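Local coordinates for BWI-1=PROTEASE inhibitor/trypsin inhibitor (Fagopyrum esculentum, PDB 3RDY), which inhibits trypsin and is a serine protease inhibitor of the potato type I family, at residues V42-V53 with C59-D67. Sequence-based numbering, arbitrary orientation.
Sequences VRAIVLPEGSAV and CDRVWVFVD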
loop_
_atom_site.group_PDB
_atom_site.type_symbol
_atom_site.label_atom_id
_atom_site.label_comp_id
_atom_site.label_asym_id
_atom_site.label_seq_id
_atom_site.Cartn_x
_atom_site.Cartn_y
_atom_site.Cartn_z
ATOM N N VAL A 42 8.363 6.024 -1.571
ATOM C CA VAL A 42 7.924 4.662 -1.347
ATOM C C VAL A 42 7.707 3.836 -2.619
ATOM O O VAL A 42 7.516 4.375 -3.718
ATOM C CB VAL A 42 6.639 4.622 -0.489
ATOM C CG1 VAL A 42 6.803 5.496 0.739
ATOM C CG2 VAL A 42 5.426 5.073 -1.330
ATOM N N ARG A 43 7.795 2.518 -2.440
ATOM C CA ARG A 43 7.389 1.555 -3.442
ATOM C C ARG A 43 6.158 0.835 -2.926
ATOM O O ARG A 43 6.196 0.247 -1.840
ATOM C CB ARG A 43 8.481 0.532 -3.652
ATOM C CG ARG A 43 8.271 -0.285 -4.902
ATOM C CD ARG A 43 9.525 -0.088 -5.742
ATOM N NE ARG A 43 10.298 -1.275 -5.653
ATOM C CZ ARG A 43 11.585 -1.411 -5.908
ATOM N NH1 ARG A 43 12.377 -0.407 -6.319
ATOM N NH2 ARG A 43 12.066 -2.609 -5.753
ATOM N N ALA A 44 5.080 0.878 -3.707
ATOM C CA ALA A 44 3.858 0.141 -3.387
ATOM C C ALA A 44 3.979 -1.286 -3.931
ATOM O O ALA A 44 4.457 -1.507 -5.053
ATOM C CB ALA A 44 2.658 0.842 -4.000
ATOM N N ILE A 45 3.562 -2.268 -3.145
ATOM C CA ILE A 45 3.630 -3.642 -3.609
ATOM C C ILE A 45 2.265 -4.271 -3.442
ATOM O O ILE A 45 1.779 -4.391 -2.315
ATOM C CB ILE A 45 4.672 -4.447 -2.808
ATOM C CG1 ILE A 45 6.053 -3.768 -2.886
ATOM C CG2 ILE A 45 4.690 -5.874 -3.309
ATOM C CD1 ILE A 45 7.159 -4.422 -2.022
ATOM N N VAL A 46 1.640 -4.656 -4.555
ATOM C CA VAL A 46 0.298 -5.240 -4.520
ATOM C C VAL A 46 0.375 -6.752 -4.300
ATOM O O VAL A 46 1.045 -7.464 -5.068
ATOM C CB VAL A 46 -0.458 -4.899 -5.825
ATOM C CG1 VAL A 46 -1.904 -5.417 -5.800
ATOM C CG2 VAL A 46 -0.442 -3.378 -6.049
ATOM N N LEU A 47 -0.290 -7.229 -3.250
ATOM C CA LEU A 47 -0.272 -8.645 -2.858
ATOM C C LEU A 47 -1.664 -9.065 -2.447
ATOM O O LEU A 47 -2.437 -8.248 -1.960
ATOM C CB LEU A 47 0.586 -8.864 -1.592
ATOM C CG LEU A 47 2.073 -8.604 -1.477
ATOM C CD1 LEU A 47 2.546 -9.142 -0.149
ATOM C CD2 LEU A 47 2.811 -9.270 -2.629
ATOM N N PRO A 48 -1.972 -10.367 -2.554
ATOM C CA PRO A 48 -3.259 -10.823 -2.010
ATOM C C PRO A 48 -3.403 -10.592 -0.506
ATOM O O PRO A 48 -2.453 -10.783 0.247
ATOM C CB PRO A 48 -3.256 -12.324 -2.325
ATOM C CG PRO A 48 -2.386 -12.426 -3.555
ATOM C CD PRO A 48 -1.286 -11.423 -3.321
ATOM N N GLU A 49 -4.595 -10.160 -0.088
ATOM C CA GLU A 49 -4.971 -10.115 1.324
ATOM C C GLU A 49 -4.485 -11.372 2.051
ATOM O O GLU A 49 -4.638 -12.480 1.554
ATOM C CB GLU A 49 -6.487 -10.024 1.418
ATOM C CG GLU A 49 -7.013 -9.669 2.799
ATOM C CD GLU A 49 -8.545 -9.827 2.867
ATOM O OE1 GLU A 49 -9.144 -10.354 1.891
ATOM O OE2 GLU A 49 -9.135 -9.427 3.891
ATOM N N GLY A 50 -3.884 -11.199 3.215
ATOM C CA GLY A 50 -3.474 -12.350 3.996
ATOM C C GLY A 50 -2.074 -12.847 3.698
ATOM O O GLY A 50 -1.600 -13.724 4.406
ATOM N N SER A 51 -1.418 -12.305 2.664
ATOM C CA SER A 51 -0.065 -12.741 2.270
ATOM C C SER A 51 0.930 -12.425 3.384
ATOM O O SER A 51 0.915 -11.320 3.935
ATOM C CB SER A 51 0.390 -12.053 0.972
ATOM O OG SER A 51 -0.404 -12.437 -0.138
ATOM N N ALA A 52 1.777 -13.406 3.726
ATOM C CA ALA A 52 2.821 -13.223 4.742
ATOM C C ALA A 52 3.842 -12.208 4.288
ATOM O O ALA A 52 4.323 -12.276 3.158
ATOM C CB ALA A 52 3.524 -14.554 5.031
ATOM N N VAL A 53 4.188 -11.280 5.179
ATOM C CA VAL A 53 5.203 -10.262 4.898
ATOM C C VAL A 53 6.263 -10.259 6.004
ATOM O O VAL A 53 5.987 -10.663 7.133
ATOM C CB VAL A 53 4.568 -8.842 4.768
ATOM C CG1 VAL A 53 3.614 -8.795 3.568
ATOM C CG2 VAL A 53 3.852 -8.433 6.061
ATOM N N CYS A 59 10.558 2.828 5.750
ATOM C CA CYS A 59 9.897 4.082 5.372
ATOM C C CYS A 59 9.662 4.190 3.878
ATOM O O CYS A 59 9.148 5.187 3.423
ATOM C CB CYS A 59 10.716 5.301 5.837
ATOM S SG CYS A 59 10.668 5.481 7.642
ATOM N N ASP A 60 10.037 3.152 3.126
ATOM C CA ASP A 60 10.029 3.206 1.659
ATOM C C ASP A 60 9.156 2.091 1.062
ATOM O O ASP A 60 9.302 1.726 -0.106
ATOM C CB ASP A 60 11.471 3.095 1.109
ATOM C CG ASP A 60 12.175 1.797 1.516
ATOM O OD1 ASP A 60 11.556 0.943 2.182
ATOM O OD2 ASP A 60 13.373 1.613 1.176
ATOM N N ARG A 61 8.221 1.574 1.856
ATOM C CA ARG A 61 7.469 0.396 1.407
ATOM C C ARG A 61 6.015 0.542 1.833
ATOM O O ARG A 61 5.747 0.894 2.968
ATOM C CB ARG A 61 8.061 -0.849 2.059
ATOM C CG ARG A 61 7.252 -2.158 1.806
ATOM C CD ARG A 61 7.946 -3.388 2.407
ATOM N NE ARG A 61 7.917 -3.325 3.872
ATOM C CZ ARG A 61 8.686 -4.041 4.685
ATOM N NH1 ARG A 61 8.574 -3.884 5.998
ATOM N NH2 ARG A 61 9.527 -4.952 4.202
ATOM N N VAL A 62 5.094 0.233 0.924
ATOM C CA VAL A 62 3.670 0.257 1.228
ATOM C C VAL A 62 3.047 -1.037 0.676
ATOM O O VAL A 62 2.940 -1.210 -0.544
ATOM C CB VAL A 62 2.937 1.466 0.582
ATOM C CG1 VAL A 62 1.429 1.377 0.832
ATOM C CG2 VAL A 62 3.443 2.823 1.131
ATOM N N TRP A 63 2.655 -1.938 1.564
ATOM C CA TRP A 63 1.932 -3.147 1.135
ATOM C C TRP A 63 0.535 -2.740 0.716
ATOM O O TRP A 63 -0.140 -1.992 1.424
ATOM C CB TRP A 63 1.810 -4.167 2.275
ATOM C CG TRP A 63 3.112 -4.660 2.828
ATOM C CD1 TRP A 63 3.585 -4.475 4.100
ATOM C CD2 TRP A 63 4.119 -5.398 2.126
ATOM N NE1 TRP A 63 4.824 -5.063 4.234
ATOM C CE2 TRP A 63 5.171 -5.643 3.041
ATOM C CE3 TRP A 63 4.220 -5.902 0.822
ATOM C CZ2 TRP A 63 6.326 -6.352 2.681
ATOM C CZ3 TRP A 63 5.369 -6.604 0.469
ATOM C CH2 TRP A 63 6.399 -6.826 1.403
ATOM N N VAL A 64 0.088 -3.267 -0.413
ATOM C CA VAL A 64 -1.236 -2.974 -0.938
ATOM C C VAL A 64 -1.994 -4.291 -1.060
ATOM O O VAL A 64 -1.802 -5.044 -2.022
ATOM C CB VAL A 64 -1.133 -2.204 -2.307
ATOM C CG1 VAL A 64 -2.511 -1.968 -2.942
ATOM C CG2 VAL A 64 -0.410 -0.852 -2.101
ATOM N N PHE A 65 -2.817 -4.584 -0.054
ATOM C CA PHE A 65 -3.460 -5.898 0.039
ATOM C C PHE A 65 -4.796 -5.885 -0.682
ATOM O O PHE A 65 -5.662 -5.051 -0.380
ATOM C CB PHE A 65 -3.696 -6.271 1.486
ATOM C CG PHE A 65 -2.450 -6.584 2.244
ATOM C CD1 PHE A 65 -1.705 -7.719 1.935
ATOM C CD2 PHE A 65 -2.022 -5.746 3.275
ATOM C CE1 PHE A 65 -0.547 -8.005 2.645
ATOM C CE2 PHE A 65 -0.870 -6.022 3.976
ATOM C CZ PHE A 65 -0.142 -7.152 3.665
ATOM N N VAL A 66 -4.974 -6.836 -1.593
ATOM C CA VAL A 66 -6.174 -6.881 -2.422
ATOM C C VAL A 66 -6.967 -8.180 -2.264
ATOM O O VAL A 66 -6.415 -9.246 -1.937
ATOM C CB VAL A 66 -5.815 -6.655 -3.929
ATOM C CG1 VAL A 66 -5.257 -5.217 -4.148
ATOM C CG2 VAL A 66 -4.804 -7.715 -4.410
ATOM N N ASP A 67 -8.268 -8.097 -2.524
ATOM C CA ASP A 67 -9.109 -9.294 -2.500
ATOM C C ASP A 67 -8.978 -10.071 -3.804
ATOM O O ASP A 67 -8.165 -9.723 -4.679
ATOM C CB ASP A 67 -10.577 -8.931 -2.211
ATOM C CG ASP A 67 -11.204 -8.059 -3.304
ATOM O OD1 ASP A 67 -10.705 -8.027 -4.446
ATOM O OD2 ASP A 67 -12.209 -7.392 -3.021
#
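Trp63 sits with one face of its indole under Val53, whose CG1 lies 3.6 Å from the centroid of the Trp63 six-membered ring and almost on the ring normal, a CH-pi contact. On the opposite face lies CD of Arg61, toward the rim, so the ring is sandwiched between two aliphatic groups. Ile45 runs alongside, its CG1 branch swung anti to the carbonyl carbon (chi1 -56°) so that CD1 meets CZ3 of Trp63 at 3.8 Å. Leu47 reaches the same part of the indole, CD1 lying 3.8 Å from CE3 of Trp63. Cut back to an alanine, this position is likely to leave Val53 without the surface it rests on and Ile45 and Leu47 without their shared neighbour, setting the chain beyond the turn freer to move.

Phe65 continues this face of the sheet. The carbonyl O of Pro48, first residue of the type II turn that ends at Ser51, lies at the ring edge, 3.6 Å from CD1 of Phe65; CG1 of Val53 is also at the edge, near CZ. Ser51 N closes the turn on Pro48 O, and Ser51 OG adds a second bond to Pro48 O at 2.7 Å.

Beneath the side chains, strands 43-48 and 61-66 run parallel, joined by seven backbone hydrogen bonds from Arg43 N to Asp60 O through Glu49 N to Val66 O. Val62, Val64 and Ala44 line the other face; Val64 and Ala44 touch helix 28-38, as expected for the hydrophobic core of this fold.

The chemistry divides the work: backbone bonds fix the strand pairing, while apolar contacts at Trp63 and Phe65 probably keep the start of the connection between the strands, which in this family carries the protease-binding loop, against the sheet.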